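Local coordinates for UPF0147 protein MMP1188 (Methanococcus maripaludis S2, PDB 2QZG) that is of unknown function but belongs to a conserved archaeal family, UPF0147, and folds into a compact all-helical chain of four helices, at residues 54-57 against 58-62; 22-25 against 26-30. All blocks are in the same frame, centred on the assembly; numbering follows the deposited sequence.

Contact 1: 54-57 against 58-62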
# COMPACT_ATOMS: atom_id res chain seq x y z
N LEU C 54 11.81 -15.52 -1.36
CA LEU C 54 11.06 -14.25 -1.22
C LEU C 54 9.94 -14.27 -0.19
O LEU C 54 9.77 -13.29 0.54
CB LEU C 54 10.48 -13.81 -2.57
CG LEU C 54 11.14 -12.71 -3.39
CD1 LEU C 54 10.37 -12.51 -4.70
CD2 LEU C 54 11.16 -11.43 -2.60
N ILE C 55 9.17 -15.36 -0.15
CA ILE C 55 8.04 -15.51 0.80
C ILE C 55 8.50 -15.37 2.26
O ILE C 55 7.90 -14.64 3.04
CB ILE C 55 7.30 -16.88 0.62
CG1 ILE C 55 6.79 -17.05 -0.81
CG2 ILE C 55 6.15 -17.06 1.65
CD1 ILE C 55 6.12 -15.84 -1.39
N VAL C 56 9.59 -16.07 2.59
CA VAL C 56 10.17 -16.01 3.94
C VAL C 56 10.77 -14.63 4.28
O VAL C 56 10.57 -14.12 5.38
CB VAL C 56 11.16 -17.16 4.19
CG1 VAL C 56 11.77 -17.07 5.58
CG2 VAL C 56 10.45 -18.50 4.01
N ARG C 57 11.47 -14.01 3.33
CA ARG C 57 12.04 -12.67 3.56
C ARG C 57 10.94 -11.61 3.78
O ARG C 57 11.10 -10.70 4.62
CB ARG C 57 12.86 -12.21 2.36
CG ARG C 57 14.08 -13.00 1.99
CD ARG C 57 14.65 -12.29 0.79
NE ARG C 57 15.48 -13.12 -0.06
CZ ARG C 57 15.40 -13.12 -1.39
NH1 ARG C 57 14.50 -12.37 -2.02
NH2 ARG C 57 16.21 -13.91 -2.09
N SER C 58 9.88 -11.70 2.99
CA SER C 58 8.73 -10.79 3.11
C SER C 58 8.10 -10.91 4.48
O SER C 58 7.83 -9.92 5.14
CB SER C 58 7.67 -11.14 2.05
OG SER C 58 8.24 -11.00 0.77
N ALA C 59 7.87 -12.15 4.89
CA ALA C 59 7.28 -12.47 6.18
C ALA C 59 8.13 -11.99 7.34
O ALA C 59 7.61 -11.52 8.34
CB ALA C 59 7.09 -13.96 6.28
N THR C 60 9.45 -12.16 7.21
CA THR C 60 10.40 -11.68 8.21
C THR C 60 10.30 -10.16 8.33
O THR C 60 10.30 -9.62 9.44
CB THR C 60 11.82 -12.09 7.84
OG1 THR C 60 11.86 -13.51 7.62
CG2 THR C 60 12.84 -11.70 8.94
N ALA C 61 10.23 -9.48 7.19
CA ALA C 61 10.07 -8.02 7.17
C ALA C 61 8.73 -7.61 7.78
O ALA C 61 8.67 -6.66 8.56
CB ALA C 61 10.19 -7.52 5.77
N ILE C 62 7.67 -8.34 7.44
CA ILE C 62 6.35 -8.08 8.01
C ILE C 62 6.42 -8.25 9.51
O ILE C 62 5.86 -7.44 10.24
CB ILE C 62 5.25 -9.00 7.42
CG1 ILE C 62 4.95 -8.61 5.98
CG2 ILE C 62 4.00 -8.96 8.28
CD1 ILE C 62 4.11 -9.65 5.21
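S58 and T60 both send their hydroxyls back one turn to backbone carbonyls, S58 to L54 and T60 to V56. These are i to i+4 contacts in the first turns of helix 54-68. The backbone here is a regular alpha-helix, with A59 N bonded to I55 O and A61 N to R57 O.

The tight part is the inward face. S58 is buried, and its OG hydrogen-bonds L54 O at 2.8 Å. S58 N reaches the same oxygen at 2.9 Å from the opposite face of the carbonyl plane. L54 O is thus gripped from both faces, and the buried hydroxyl is satisfied within its own helix. OG can do this because it stands beside its own backbone N (chi1 -61°). The S58 side chain also touches I92. A61 is buried too; it packs on A43 of helix 34-46 and L89 of helix 76-90.

The other side is looser. I55, V56 and A59 are exposed, and V56 CG1 only passes T60 OG1 at 4.1 Å. R57 runs extended back to the level of L54, and its NE hydrogen-bonds N49 O just before the helix.

At the border between the two sides T60, which also touches A46 and Q52, repeats the double grip: its N bonds V56 O at 2.9 Å, while its OG1, 2.7 Å from V56 O, sits 37° above that carbonyl plane.

Contact 2: 22-25 against 26-30; sequences MLEE and IVEDT
I26 opens the last turn of helix 12-27, its CB resting 3.6 Å from L23 O. V27 continues the alpha-helix: its N hydrogen-bonds L23 O at 3.1 Å. V27 CG2 comes close to that oxygen too, while CG1 meets E24 OE2 at 3.6 Å. E28 N bonds E24 O at 3.0 Å. The E28 side chain crosses that of E24, with the carboxylate planes 57° apart. E24 bends at chi2 (51°), which turns its acid forward along the helix, over V27 and toward E28. The two OE2 atoms, of E24 and E28, are 2.8 Å apart, an approach that a shared proton would ease. E24 OE1 forms a salt bridge to K44. Replacing E24 by an alanine is likely to leave K44 without its acidic mate and to open a gap beside V27 CG1 and the E28 side chain. At D29 the helix has ended; its N bonds I26 O, and its CB lies 3.3 Å from E25 O. D29 OD1 bonds T31 OG1. I26 packs on A40 of helix 34-46 and on Q81, I82 and I85 of helix 76-90, V27 touches D41, and D29 OD2 bonds H77 near the start of helix 76-90.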
# COMPACT_ATOMS: atom_id res chain seq x y z
N MSE C 22 10.07 3.00 0.61
CA MSE C 22 9.08 3.42 1.61
C MSE C 22 9.60 3.19 3.02
O MSE C 22 9.42 4.03 3.89
CB MSE C 22 7.75 2.71 1.39
CG MSE C 22 6.88 3.36 0.37
SE MSE C 22 5.33 2.20 0.07
CE MSE C 22 6.21 0.90 -1.02
N LEU C 23 10.25 2.04 3.23
CA LEU C 23 10.91 1.75 4.50
C LEU C 23 12.00 2.77 4.84
O LEU C 23 12.12 3.21 5.98
CB LEU C 23 11.46 0.32 4.51
CG LEU C 23 10.42 -0.79 4.73
CD1 LEU C 23 11.01 -2.16 4.39
CD2 LEU C 23 9.91 -0.76 6.15
N GLU C 24 12.79 3.14 3.84
CA GLU C 24 13.87 4.13 4.05
C GLU C 24 13.34 5.49 4.48
O GLU C 24 14.02 6.22 5.22
CB GLU C 24 14.75 4.24 2.81
CG GLU C 24 16.10 4.98 3.00
CD GLU C 24 16.93 4.46 4.18
OE1 GLU C 24 17.01 3.22 4.39
OE2 GLU C 24 17.50 5.30 4.92
N GLU C 25 12.13 5.81 4.04
CA GLU C 25 11.45 7.05 4.41
C GLU C 25 11.26 7.15 5.93
O GLU C 25 11.59 8.17 6.54
CB GLU C 25 10.11 7.17 3.66
CG GLU C 25 9.48 8.57 3.66
CD GLU C 25 8.28 8.68 2.71
OE1 GLU C 25 7.84 7.64 2.17
OE2 GLU C 25 7.77 9.80 2.51
N ILE C 26 10.74 6.08 6.53
CA ILE C 26 10.59 5.98 7.99
C ILE C 26 11.94 5.99 8.71
O ILE C 26 12.08 6.60 9.78
CB ILE C 26 9.88 4.68 8.37
CG1 ILE C 26 8.48 4.60 7.72
CG2 ILE C 26 9.86 4.51 9.89
CD1 ILE C 26 7.79 3.24 7.92
N VAL C 27 12.92 5.29 8.14
CA VAL C 27 14.28 5.21 8.70
C VAL C 27 14.87 6.61 8.85
O VAL C 27 15.46 6.92 9.89
CB VAL C 27 15.20 4.26 7.88
CG1 VAL C 27 16.69 4.35 8.33
CG2 VAL C 27 14.74 2.81 8.01
N GLU C 28 14.71 7.44 7.83
CA GLU C 28 15.29 8.79 7.85
C GLU C 28 14.39 9.82 8.54
O GLU C 28 14.75 10.99 8.61
CB GLU C 28 15.65 9.22 6.42
CG GLU C 28 16.65 8.27 5.75
CD GLU C 28 17.07 8.65 4.33
OE1 GLU C 28 16.97 9.85 3.97
OE2 GLU C 28 17.53 7.74 3.59
N ASP C 29 13.24 9.38 9.04
CA ASP C 29 12.23 10.28 9.60
C ASP C 29 12.51 10.56 11.08
O ASP C 29 12.35 9.69 11.93
CB ASP C 29 10.83 9.67 9.40
CG ASP C 29 9.70 10.57 9.86
OD1 ASP C 29 9.93 11.57 10.61
OD2 ASP C 29 8.56 10.27 9.49
N THR C 30 12.93 11.79 11.37
CA THR C 30 13.39 12.18 12.71
C THR C 30 12.27 12.32 13.76
O THR C 30 12.55 12.40 14.96
CB THR C 30 14.19 13.49 12.67
OG1 THR C 30 13.35 14.54 12.17
CG2 THR C 30 15.44 13.36 11.78

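In the fold
Contact 2 comes first along the chain, at the C-terminal end of helix 12-27. Contact 1 follows, at the N-terminal start of helix 54-68. Their centres are 19 Å apart and lie on opposite sides of the chain's centre. Their nearest atoms are about 6 Å apart and do not touch. They are linked through common neighbours. On helix 34-46, A40 touches contact 2, and A43 and A46 touch contact 1. Each contact brings its own helix against helices 34-46 and 76-90, so this pair is common to both ends of the arrangement. All four segments belong to the region that characterises the UPF0147 family.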